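Local coordinates for protein ParA (Salmonella enterica subsp. enterica serovar Newport str. SL317, PDB 3EZF) that serves in DNA partition, probably as a P-loop ATPase, and regulates transcription in an ADP-dependent way, probably through its winged helix-turn-helix domain, at residues Val60-Lys65 against Ala97-Pro102; Leu150-Asp155 against Asn239-Val244; Thr275-Pro278 against Asp283-Ser286. One frame throughout, in Å; residues are numbered along the deposited sequence.

Followed from the N terminus, the three contacts come in series: each closes before the next opens, and none nests in or crosses another. Interaction 1 joins residues 60-65 to 97-102 across 31 residues of the helix-turn-helix region. Interaction 2 spans 83 residues, packing strand 149-153 against the end of helix 235-241 in the P-loop NTPase part. Interaction 3 joins 275-278 to 283-286 across four residues, at the turn from strand 272-277 into helix 281-291. Interactions 2 and 3 reach the same six-stranded parallel sheet, their centres about 25 Å apart. Interaction 1 stands off from it, its centre about 34 Å from that of interaction 2 and about 44 Å from that of interaction 3.

Interaction 1: Val60-Lys65 against Ala97-Pro102; sequences VDQAIK and AHRKIP. Unlike the reference sequence in segment 60-65: Asp61 (reference Glu). With SO4 (sulfate ion), chain H.
Two nitrogen donors come near each other across this contact: Gln62 NE2 and Arg99 NH2 lie 3.8 Å apart, too far and of the wrong kind to bond. The setting is the winged helix-turn-helix domain, where helix 57-69 packs against the C-terminal end of helix 89-98. The geometry there fits a Schellman motif, with Lys100 at positive phi; Arg99 is the first residue out of helical angles. Gln62 and Arg99 cross at about a right angle, with amide and guanidinium planes 37° apart. Their polar ends are used elsewhere, the Gln62 amide on Arg58 and Glu66 of its own helix. Deeper in, Ala63 meets the His98 imidazole: Ala63 O is 3.7 Å from ND1, not counted as a bond, and Ala63 CB 4.2 Å from it. His98 reaches there because CG is anti to the backbone N (chi1 178°). Arg58 and Arg99 converge on one sulfate, probably from the crystallisation liquor; such a basic anion site is consistent with DNA phosphate binding. A bend at chi2 (44°) turns the Arg99 guanidinium so that sulfate O3 sits at its edge, accepting from NH1 at 3.0 Å and NH2 at 3.1 Å.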
ATOM      1  N   VAL A  60      42.393   3.470  21.009  1.00 50.53           N
ATOM      2  CA  VAL A  60      41.554   4.636  21.236  1.00 50.57           C
ATOM      3  C   VAL A  60      42.248   5.727  22.030  1.00 51.35           C
ATOM      4  O   VAL A  60      42.384   6.853  21.566  1.00 48.58           O
ATOM      5  CB  VAL A  60      40.261   4.226  21.973  1.00 51.78           C
ATOM      6  CG1 VAL A  60      39.544   5.451  22.501  1.00 49.52           C
ATOM      7  CG2 VAL A  60      39.356   3.435  21.027  1.00 46.93           C
ATOM      8  N   ASP A  61      42.676   5.385  23.237  1.00 58.78           N
ATOM      9  CA  ASP A  61      43.355   6.330  24.113  1.00 61.61           C
ATOM     10  C   ASP A  61      44.551   6.986  23.417  1.00 60.78           C
ATOM     11  O   ASP A  61      44.900   8.130  23.699  1.00 59.93           O
ATOM     12  CB  ASP A  61      43.814   5.603  25.374  1.00 68.94           C
ATOM     13  CG  ASP A  61      44.497   6.524  26.370  1.00 78.05           C
ATOM     14  OD1 ASP A  61      45.521   7.148  26.015  1.00 84.10           O
ATOM     15  OD2 ASP A  61      44.015   6.621  27.518  1.00 83.17           O
ATOM     16  N   GLN A  62      45.175   6.249  22.506  1.00 59.45           N
ATOM     17  CA  GLN A  62      46.327   6.742  21.777  1.00 55.15           C
ATOM     18  C   GLN A  62      45.858   7.565  20.597  1.00 52.64           C
ATOM     19  O   GLN A  62      46.449   8.584  20.269  1.00 54.70           O
ATOM     20  CB  GLN A  62      47.164   5.569  21.290  1.00 61.46           C
ATOM     21  CG  GLN A  62      48.499   5.949  20.704  1.00 67.99           C
ATOM     22  CD  GLN A  62      49.178   4.760  20.048  1.00 74.76           C
ATOM     23  OE1 GLN A  62      49.376   3.716  20.678  1.00 77.96           O
ATOM     24  NE2 GLN A  62      49.534   4.907  18.774  1.00 76.78           N
ATOM     25  N   ALA A  63      44.793   7.114  19.949  1.00 53.95           N
ATOM     26  CA  ALA A  63      44.228   7.834  18.808  1.00 47.40           C
ATOM     27  C   ALA A  63      43.761   9.210  19.279  1.00 47.35           C
ATOM     28  O   ALA A  63      44.097  10.225  18.671  1.00 43.78           O
ATOM     29  CB  ALA A  63      43.050   7.064  18.230  1.00 44.45           C
ATOM     30  N   ILE A  64      42.989   9.240  20.366  1.00 44.24           N
ATOM     31  CA  ILE A  64      42.490  10.496  20.904  1.00 44.61           C
ATOM     32  C   ILE A  64      43.627  11.423  21.310  1.00 47.80           C
ATOM     33  O   ILE A  64      43.639  12.587  20.924  1.00 48.93           O
ATOM     34  CB  ILE A  64      41.542  10.256  22.099  1.00 42.51           C
ATOM     35  CG1 ILE A  64      40.225   9.675  21.577  1.00 39.60           C
ATOM     36  CG2 ILE A  64      41.300  11.547  22.851  1.00 39.45           C
ATOM     37  CD1 ILE A  64      39.148   9.537  22.599  1.00 36.67           C
ATOM     38  N   LYS A  65      44.585  10.907  22.073  1.00 53.71           N
ATOM     39  CA  LYS A  65      45.739  11.698  22.506  1.00 56.27           C
ATOM     40  C   LYS A  65      46.402  12.318  21.276  1.00 55.14           C
ATOM     41  O   LYS A  65      46.512  13.536  21.150  1.00 55.87           O
ATOM     42  CB  LYS A  65      46.748  10.800  23.242  1.00 59.20           C
ATOM     43  CG  LYS A  65      48.097  11.463  23.532  1.00 63.11           C
ATOM     44  CD  LYS A  65      49.221  10.445  23.782  1.00 62.93           C
ATOM     45  CE  LYS A  65      49.330   9.984  25.234  1.00 65.21           C
ATOM     46  NZ  LYS A  65      48.477   8.813  25.574  1.00 63.88           N
ATOM     47  N   ALA A  97      39.890   6.657  10.723  1.00 47.38           N
ATOM     48  CA  ALA A  97      40.575   7.301   9.611  1.00 49.80           C
ATOM     49  C   ALA A  97      41.996   7.648  10.037  1.00 53.15           C
ATOM     50  O   ALA A  97      42.951   7.495   9.267  1.00 53.47           O
ATOM     51  CB  ALA A  97      39.825   8.552   9.180  1.00 46.59           C
ATOM     52  N   HIS A  98      42.136   8.109  11.272  1.00 52.63           N
ATOM     53  CA  HIS A  98      43.447   8.448  11.780  1.00 53.85           C
ATOM     54  C   HIS A  98      44.277   7.164  11.835  1.00 56.86           C
ATOM     55  O   HIS A  98      45.460   7.164  11.525  1.00 59.28           O
ATOM     56  CB  HIS A  98      43.309   9.051  13.163  1.00 55.14           C
ATOM     57  CG  HIS A  98      44.612   9.396  13.795  1.00 58.34           C
ATOM     58  ND1 HIS A  98      44.845   9.233  15.145  1.00 62.63           N
ATOM     59  CD2 HIS A  98      45.765   9.867  13.269  1.00 57.26           C
ATOM     60  CE1 HIS A  98      46.088   9.582  15.418  1.00 61.36           C
ATOM     61  NE2 HIS A  98      46.668   9.969  14.299  1.00 60.57           N
ATOM     62  N   ARG A  99      43.635   6.065  12.212  1.00 59.75           N
ATOM     63  CA  ARG A  99      44.290   4.761  12.297  1.00 59.68           C
ATOM     64  C   ARG A  99      44.536   4.200  10.899  1.00 60.71           C
ATOM     65  O   ARG A  99      44.874   3.022  10.729  1.00 60.18           O
ATOM     66  CB  ARG A  99      43.402   3.798  13.091  1.00 62.16           C
ATOM     67  CG  ARG A  99      44.058   3.233  14.330  1.00 64.82           C
ATOM     68  CD  ARG A  99      44.785   4.337  15.084  1.00 68.03           C
ATOM     69  NE  ARG A  99      45.562   3.848  16.219  1.00 69.64           N
ATOM     70  CZ  ARG A  99      46.356   2.783  16.187  1.00 69.32           C
ATOM     71  NH1 ARG A  99      46.486   2.069  15.075  1.00 60.02           N
ATOM     72  NH2 ARG A  99      47.028   2.433  17.277  1.00 70.99           N
ATOM     73  N   LYS A 100      44.348   5.059   9.904  1.00 61.27           N
ATOM     74  CA  LYS A 100      44.520   4.698   8.502  1.00 64.60           C
ATOM     75  C   LYS A 100      43.862   3.387   8.077  1.00 65.44           C
ATOM     76  O   LYS A 100      44.460   2.605   7.338  1.00 67.27           O
ATOM     77  CB  LYS A 100      46.007   4.681   8.132  1.00 62.66           C
ATOM     78  CG  LYS A 100      46.551   6.068   7.814  1.00 62.69           C
ATOM     79  CD  LYS A 100      47.930   6.026   7.184  1.00 65.22           C
ATOM     80  CE  LYS A 100      49.029   5.733   8.198  1.00 65.78           C
ATOM     81  NZ  LYS A 100      50.376   5.740   7.529  1.00 66.12           N
ATOM     82  N   ILE A 101      42.633   3.156   8.539  1.00 64.81           N
ATOM     83  CA  ILE A 101      41.890   1.948   8.177  1.00 63.97           C
ATOM     84  C   ILE A 101      41.003   2.301   6.989  1.00 62.93           C
ATOM     85  O   ILE A 101      40.075   3.107   7.105  1.00 67.28           O
ATOM     86  CB  ILE A 101      41.012   1.459   9.337  1.00 63.12           C
ATOM     87  CG1 ILE A 101      41.894   1.080  10.523  1.00 61.22           C
ATOM     88  CG2 ILE A 101      40.183   0.271   8.897  1.00 62.53           C
ATOM     89  CD1 ILE A 101      41.126   0.879  11.802  1.00 59.27           C
ATOM     90  N   PRO A 102      41.263   1.686   5.831  1.00 60.99           N
ATOM     91  CA  PRO A 102      40.485   1.954   4.614  1.00 58.27           C
ATOM     92  C   PRO A 102      38.968   1.981   4.777  1.00 56.72           C
ATOM     93  O   PRO A 102      38.389   1.139   5.472  1.00 60.96           O
ATOM     94  CB  PRO A 102      40.954   0.856   3.654  1.00 56.61           C
ATOM     95  CG  PRO A 102      41.313  -0.264   4.576  1.00 58.19           C
ATOM     96  CD  PRO A 102      42.058   0.456   5.679  1.00 59.42           C
TER
HETATM   97  S   SO4 H 896      49.866  -0.306  16.340  1.00126.02           S
HETATM   98  O1  SO4 H 896      50.490   0.872  16.977  1.00124.40           O
HETATM   99  O2  SO4 H 896      50.575  -0.621  15.083  1.00126.92           O
HETATM  100  O3  SO4 H 896      48.451  -0.007  16.050  1.00125.66           O
HETATM  101  O4  SO4 H 896      49.945  -1.470  17.243  1.00125.69           O

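Interaction 2: Leu150-Asp155 against Asn239-Val244; sequences LVIDLD and NIIDRV. Unlike the reference sequence in segment 239-244: Asn239 (reference Lys), Asp242 (reference Glu).
Ile152 CD1 sits at the centre of this contact, reaching two consecutive residues of the opposing segment: it lies 4.0 Å from Ile240 CG2 and 4.2 Å from Ile241 CG1. The side chains of Ile152 and Ile240 run alongside each other head to tail, while Ile241 lies slantwise to Ile152. On Ile240 it is the short branch that touches, CG2 being anti to the backbone N while CG1 (chi1 -68°) runs anti to the carbonyl carbon. A second, separate touch brings Leu150 CD2 to 4.2 Å from Val244 CG2. Leu150 and Ile152, two residues apart on one strand, thus project from the same face of the sheet.

The next shell explains how three residues of 239-244 can face that strand. Residues 239-241 form a wider, pi-type turn of the helix, and a type I turn follows from Ile241 to Val244, closed by Val244 N to Ile241 O at 3.1 Å. This turn brings Val244 back over the strand. Strand 149-153 is itself gripped on both edges, by backbone bonds to Phe250 and Phe252 on one neighbour and to Asp204 and Ile206 on the other. Helix 177-182 adds Ala177 against Ile152 and Met181 against Ile240.

Helix 235-241 lies on the crossover between parallel strands 203-206 and 250-254, which passes strand 149-153 on its way. At the C-terminal part of the strand and past it, Asp153 to Gln157 fits the D-x-D-P-Q signature (Walker A') of ParA-type ATPases, and Asp153 OD1 accepts from Asp155 N at 3.2 Å in an Asx turn. The 147 Å² buried between the segments is wholly aliphatic at its touching atoms, which implies that shape and exclusion of water, rather than directional bonds, hold helix to sheet here.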
ATOM      1  N   LEU A 150      22.271   5.998  -0.321  1.00 42.23           N
ATOM      2  CA  LEU A 150      21.219   6.795  -0.944  1.00 40.25           C
ATOM      3  C   LEU A 150      19.957   5.965  -1.156  1.00 42.17           C
ATOM      4  O   LEU A 150      20.018   4.823  -1.638  1.00 40.99           O
ATOM      5  CB  LEU A 150      21.677   7.338  -2.291  1.00 39.71           C
ATOM      6  CG  LEU A 150      20.688   8.307  -2.950  1.00 38.17           C
ATOM      7  CD1 LEU A 150      20.699   9.621  -2.193  1.00 36.15           C
ATOM      8  CD2 LEU A 150      21.076   8.535  -4.411  1.00 34.74           C
ATOM      9  N   VAL A 151      18.810   6.535  -0.800  1.00 39.12           N
ATOM     10  CA  VAL A 151      17.558   5.816  -0.973  1.00 40.25           C
ATOM     11  C   VAL A 151      16.642   6.565  -1.910  1.00 37.56           C
ATOM     12  O   VAL A 151      15.900   7.439  -1.488  1.00 45.34           O
ATOM     13  CB  VAL A 151      16.806   5.609   0.363  1.00 41.68           C
ATOM     14  CG1 VAL A 151      15.479   4.906   0.093  1.00 37.21           C
ATOM     15  CG2 VAL A 151      17.637   4.771   1.328  1.00 37.96           C
ATOM     16  N   ILE A 152      16.700   6.224  -3.186  1.00 35.68           N
ATOM     17  CA  ILE A 152      15.859   6.858  -4.191  1.00 34.02           C
ATOM     18  C   ILE A 152      14.466   6.247  -4.133  1.00 29.25           C
ATOM     19  O   ILE A 152      14.268   5.078  -4.447  1.00 29.11           O
ATOM     20  CB  ILE A 152      16.441   6.659  -5.610  1.00 31.49           C
ATOM     21  CG1 ILE A 152      17.741   7.453  -5.752  1.00 25.27           C
ATOM     22  CG2 ILE A 152      15.409   7.063  -6.652  1.00 24.76           C
ATOM     23  CD1 ILE A 152      18.719   6.874  -6.740  1.00 27.46           C
ATOM     24  N   ASP A 153      13.505   7.064  -3.738  1.00 32.93           N
ATOM     25  CA  ASP A 153      12.110   6.651  -3.601  1.00 41.14           C
ATOM     26  C   ASP A 153      11.342   6.808  -4.908  1.00 43.72           C
ATOM     27  O   ASP A 153      11.040   7.932  -5.318  1.00 45.44           O
ATOM     28  CB  ASP A 153      11.441   7.499  -2.520  1.00 40.06           C
ATOM     29  CG  ASP A 153      10.101   6.961  -2.091  1.00 42.60           C
ATOM     30  OD1 ASP A 153       9.718   5.857  -2.536  1.00 41.95           O
ATOM     31  OD2 ASP A 153       9.436   7.652  -1.289  1.00 45.91           O
ATOM     32  N   LEU A 154      11.038   5.688  -5.563  1.00 42.54           N
ATOM     33  CA  LEU A 154      10.293   5.709  -6.818  1.00 43.33           C
ATOM     34  C   LEU A 154       8.904   5.089  -6.603  1.00 47.06           C
ATOM     35  O   LEU A 154       8.195   4.732  -7.552  1.00 44.85           O
ATOM     36  CB  LEU A 154      11.045   4.930  -7.898  1.00 41.77           C
ATOM     37  CG  LEU A 154      11.676   5.720  -9.041  1.00 39.42           C
ATOM     38  CD1 LEU A 154      10.721   6.792  -9.503  1.00 37.27           C
ATOM     39  CD2 LEU A 154      12.942   6.368  -8.558  1.00 51.25           C
ATOM     40  N   ASP A 155       8.543   4.936  -5.333  1.00 52.72           N
ATOM     41  CA  ASP A 155       7.246   4.396  -4.958  1.00 54.76           C
ATOM     42  C   ASP A 155       6.256   5.551  -4.898  1.00 58.28           C
ATOM     43  O   ASP A 155       6.479   6.539  -4.191  1.00 53.43           O
ATOM     44  CB  ASP A 155       7.331   3.731  -3.594  1.00 55.18           C
ATOM     45  CG  ASP A 155       5.994   3.253  -3.099  1.00 57.91           C
ATOM     46  OD1 ASP A 155       5.939   2.694  -1.974  1.00 61.81           O
ATOM     47  OD2 ASP A 155       4.999   3.438  -3.831  1.00 57.50           O
ATOM     48  N   ASN A 239      20.145   9.899 -15.714  1.00 43.91           N
ATOM     49  CA  ASN A 239      19.847  11.223 -15.185  1.00 46.24           C
ATOM     50  C   ASN A 239      19.963  11.431 -13.679  1.00 42.01           C
ATOM     51  O   ASN A 239      19.896  12.563 -13.204  1.00 42.14           O
ATOM     52  CB  ASN A 239      18.463  11.665 -15.686  1.00 43.00           C
ATOM     53  CG  ASN A 239      18.420  11.845 -17.196  1.00 40.76           C
ATOM     54  OD1 ASN A 239      17.360  12.064 -17.775  1.00 35.49           O
ATOM     55  ND2 ASN A 239      19.579  11.755 -17.838  1.00 39.61           N
ATOM     56  N   ILE A 240      20.125  10.353 -12.925  1.00 39.35           N
ATOM     57  CA  ILE A 240      20.281  10.492 -11.484  1.00 43.88           C
ATOM     58  C   ILE A 240      21.470   9.698 -10.965  1.00 44.91           C
ATOM     59  O   ILE A 240      22.444  10.278 -10.488  1.00 44.39           O
ATOM     60  CB  ILE A 240      19.004  10.049 -10.696  1.00 39.84           C
ATOM     61  CG1 ILE A 240      17.854  11.038 -10.967  1.00 35.65           C
ATOM     62  CG2 ILE A 240      19.323   9.981  -9.185  1.00 28.96           C
ATOM     63  CD1 ILE A 240      16.554  10.721 -10.273  1.00 25.93           C
ATOM     64  N   ILE A 241      21.383   8.375 -11.090  1.00 48.10           N
ATOM     65  CA  ILE A 241      22.413   7.452 -10.611  1.00 47.14           C
ATOM     66  C   ILE A 241      23.808   7.747 -11.111  1.00 48.91           C
ATOM     67  O   ILE A 241      24.713   7.963 -10.306  1.00 48.67           O
ATOM     68  CB  ILE A 241      22.040   5.969 -10.935  1.00 46.83           C
ATOM     69  CG1 ILE A 241      20.945   5.498  -9.965  1.00 44.75           C
ATOM     70  CG2 ILE A 241      23.259   5.065 -10.806  1.00 39.91           C
ATOM     71  CD1 ILE A 241      20.421   4.115 -10.235  1.00 41.01           C
ATOM     72  N   ASP A 242      24.002   7.757 -12.424  1.00 51.77           N
ATOM     73  CA  ASP A 242      25.332   8.045 -12.957  1.00 52.76           C
ATOM     74  C   ASP A 242      25.770   9.477 -12.641  1.00 52.12           C
ATOM     75  O   ASP A 242      26.956   9.768 -12.635  1.00 53.35           O
ATOM     76  CB  ASP A 242      25.391   7.803 -14.473  1.00 53.33           C
ATOM     77  CG  ASP A 242      25.903   6.410 -14.825  1.00 63.09           C
ATOM     78  OD1 ASP A 242      26.436   5.730 -13.921  1.00 68.61           O
ATOM     79  OD2 ASP A 242      25.791   5.992 -16.002  1.00 63.60           O
ATOM     80  N   ARG A 243      24.825  10.366 -12.353  1.00 50.14           N
ATOM     81  CA  ARG A 243      25.182  11.747 -12.052  1.00 51.28           C
ATOM     82  C   ARG A 243      25.605  11.969 -10.589  1.00 50.65           C
ATOM     83  O   ARG A 243      26.113  13.038 -10.238  1.00 47.69           O
ATOM     84  CB  ARG A 243      24.026  12.690 -12.411  1.00 54.87           C
ATOM     85  CG  ARG A 243      23.528  12.534 -13.840  1.00 61.74           C
ATOM     86  CD  ARG A 243      23.358  13.863 -14.542  1.00 63.90           C
ATOM     87  NE  ARG A 243      24.378  14.052 -15.574  1.00 76.09           N
ATOM     88  CZ  ARG A 243      24.299  13.608 -16.830  1.00 80.03           C
ATOM     89  NH1 ARG A 243      23.230  12.935 -17.250  1.00 77.97           N
ATOM     90  NH2 ARG A 243      25.309  13.837 -17.673  1.00 81.98           N
ATOM     91  N   VAL A 244      25.382  10.968  -9.738  1.00 49.54           N
ATOM     92  CA  VAL A 244      25.773  11.054  -8.322  1.00 50.00           C
ATOM     93  C   VAL A 244      26.666   9.859  -7.954  1.00 50.46           C
ATOM     94  O   VAL A 244      26.940   9.594  -6.781  1.00 47.60           O
ATOM     95  CB  VAL A 244      24.558  11.053  -7.372  1.00 44.68           C
ATOM     96  CG1 VAL A 244      23.611  12.144  -7.761  1.00 48.45           C
ATOM     97  CG2 VAL A 244      23.887   9.686  -7.363  1.00 44.47           C
TER

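Interaction 3: Thr275-Pro278 against Asp283-Ser286; sequences TPTP and DFHS
Pro278 and Asp283 make the closest approach in this contact, with CB to CB at 3.3 Å. The arrangement is a beta-alpha unit of the parallel P-loop NTPase sheet: strand 272-277 ends, three residues (278-280) turn the chain, and helix 281-291 sets off beside it. The segments bury 160 Å² between them.

The tight part is aliphatic on both sides, and Pro278 alone has 61 Å² buried against the helix segment. Pro278 CG is 3.9 Å from Asp283 CB, so one edge of the pyrrolidine ring lies against the methylene, the two side chains crossing at about a right angle. Both residues are nevertheless partly exposed. The Asp283 carboxylate takes little part: with CG anti to the carbonyl carbon (chi1 -68°), OD2 comes no nearer than 4.1 Å to Pro278 CB, and no polar bond joins the segments. At its other end, the Asp283 carbonyl oxygen bonds to Thr287 OG1 one turn along the helix, and Thr287 also packs on Pro278.

The looser part lies on the buried flank, between Thr277 and Phe284. Thr277 OG1 is engaged with Tyr337 OH of helix 324-337, which leaves the methyl group to meet the helix. Phe284 stands with CG anti to its backbone N (chi1 171°), beside Ser329 and Leu332 of that same helix and against Met24 of the second subunit, so this flank also borders the dimer contact. The aromatic ring presents its edge to the strand, with Thr277 CG2 near the ring plane, 4.2 Å from Phe284 CD1.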
ATOM      1  N   THR A 275      15.274  -9.233  -2.512  1.00 58.95           N
ATOM      2  CA  THR A 275      13.910  -9.682  -2.275  1.00 60.91           C
ATOM      3  C   THR A 275      13.616 -10.113  -0.848  1.00 66.96           C
ATOM      4  O   THR A 275      14.028 -11.181  -0.407  1.00 68.57           O
ATOM      5  CB  THR A 275      13.538 -10.885  -3.154  1.00 58.09           C
ATOM      6  OG1 THR A 275      13.647 -10.533  -4.535  1.00 60.39           O
ATOM      7  CG2 THR A 275      12.106 -11.327  -2.860  1.00 54.54           C
ATOM      8  N   PRO A 276      12.913  -9.274  -0.097  1.00 70.96           N
ATOM      9  CA  PRO A 276      12.600  -9.677   1.271  1.00 75.60           C
ATOM     10  C   PRO A 276      11.286 -10.469   1.164  1.00 77.27           C
ATOM     11  O   PRO A 276      10.317  -9.988   0.571  1.00 76.94           O
ATOM     12  CB  PRO A 276      12.440  -8.338   1.984  1.00 73.70           C
ATOM     13  CG  PRO A 276      11.856  -7.476   0.919  1.00 74.39           C
ATOM     14  CD  PRO A 276      12.661  -7.837  -0.301  1.00 73.59           C
ATOM     15  N   THR A 277      11.256 -11.685   1.700  1.00 81.05           N
ATOM     16  CA  THR A 277      10.043 -12.505   1.630  1.00 83.52           C
ATOM     17  C   THR A 277       9.245 -12.473   2.927  1.00 83.84           C
ATOM     18  O   THR A 277       9.783 -12.712   4.007  1.00 82.57           O
ATOM     19  CB  THR A 277      10.366 -13.977   1.297  1.00 82.89           C
ATOM     20  OG1 THR A 277      11.080 -14.038   0.057  1.00 85.44           O
ATOM     21  CG2 THR A 277       9.082 -14.787   1.165  1.00 83.09           C
ATOM     22  N   PRO A 278       7.943 -12.160   2.830  1.00 85.59           N
ATOM     23  CA  PRO A 278       7.076 -12.100   4.007  1.00 88.03           C
ATOM     24  C   PRO A 278       6.811 -13.487   4.575  1.00 91.18           C
ATOM     25  O   PRO A 278       6.778 -14.474   3.835  1.00 91.35           O
ATOM     26  CB  PRO A 278       5.797 -11.465   3.465  1.00 88.17           C
ATOM     27  CG  PRO A 278       6.271 -10.670   2.293  1.00 88.11           C
ATOM     28  CD  PRO A 278       7.252 -11.608   1.655  1.00 86.92           C
ATOM     29  N   ASP A 283       1.091 -13.976   2.044  1.00 89.55           N
ATOM     30  CA  ASP A 283       2.079 -13.085   1.452  1.00 86.53           C
ATOM     31  C   ASP A 283       3.177 -13.904   0.781  1.00 82.00           C
ATOM     32  O   ASP A 283       3.840 -13.443  -0.146  1.00 81.68           O
ATOM     33  CB  ASP A 283       2.671 -12.175   2.533  1.00 90.32           C
ATOM     34  CG  ASP A 283       1.658 -11.173   3.078  1.00 91.25           C
ATOM     35  OD1 ASP A 283       0.506 -11.577   3.357  1.00 91.08           O
ATOM     36  OD2 ASP A 283       2.020  -9.985   3.230  1.00 90.88           O
ATOM     37  N   PHE A 284       3.362 -15.127   1.264  1.00 78.84           N
ATOM     38  CA  PHE A 284       4.356 -16.042   0.710  1.00 74.13           C
ATOM     39  C   PHE A 284       3.924 -16.411  -0.716  1.00 69.64           C
ATOM     40  O   PHE A 284       4.742 -16.568  -1.630  1.00 64.85           O
ATOM     41  CB  PHE A 284       4.439 -17.305   1.579  1.00 73.91           C
ATOM     42  CG  PHE A 284       5.280 -18.399   0.988  1.00 73.14           C
ATOM     43  CD1 PHE A 284       6.646 -18.212   0.777  1.00 71.95           C
ATOM     44  CD2 PHE A 284       4.701 -19.612   0.623  1.00 74.44           C
ATOM     45  CE1 PHE A 284       7.424 -19.216   0.210  1.00 72.99           C
ATOM     46  CE2 PHE A 284       5.467 -20.630   0.053  1.00 76.30           C
ATOM     47  CZ  PHE A 284       6.834 -20.430  -0.157  1.00 77.26           C
ATOM     48  N   HIS A 285       2.625 -16.547  -0.902  1.00 64.39           N
ATOM     49  CA  HIS A 285       2.128 -16.887  -2.210  1.00 64.98           C
ATOM     50  C   HIS A 285       2.402 -15.736  -3.181  1.00 64.92           C
ATOM     51  O   HIS A 285       2.924 -15.955  -4.273  1.00 67.25           O
ATOM     52  CB  HIS A 285       0.632 -17.187  -2.130  1.00 66.19           C
ATOM     53  CG  HIS A 285       0.074 -17.785  -3.375  1.00 68.16           C
ATOM     54  ND1 HIS A 285       0.012 -17.097  -4.570  1.00 74.08           N
ATOM     55  CD2 HIS A 285      -0.433 -19.015  -3.630  1.00 70.65           C
ATOM     56  CE1 HIS A 285      -0.508 -17.875  -5.502  1.00 72.52           C
ATOM     57  NE2 HIS A 285      -0.785 -19.047  -4.953  1.00 71.63           N
ATOM     58  N   SER A 286       2.067 -14.514  -2.769  1.00 64.36           N
ATOM     59  CA  SER A 286       2.250 -13.319  -3.600  1.00 60.74           C
ATOM     60  C   SER A 286       3.669 -13.082  -4.068  1.00 61.17           C
ATOM     61  O   SER A 286       3.917 -12.873  -5.256  1.00 60.42           O
ATOM     62  CB  SER A 286       1.790 -12.072  -2.855  1.00 58.10           C
ATOM     63  OG  SER A 286       0.386 -12.066  -2.718  1.00 61.33           O
TER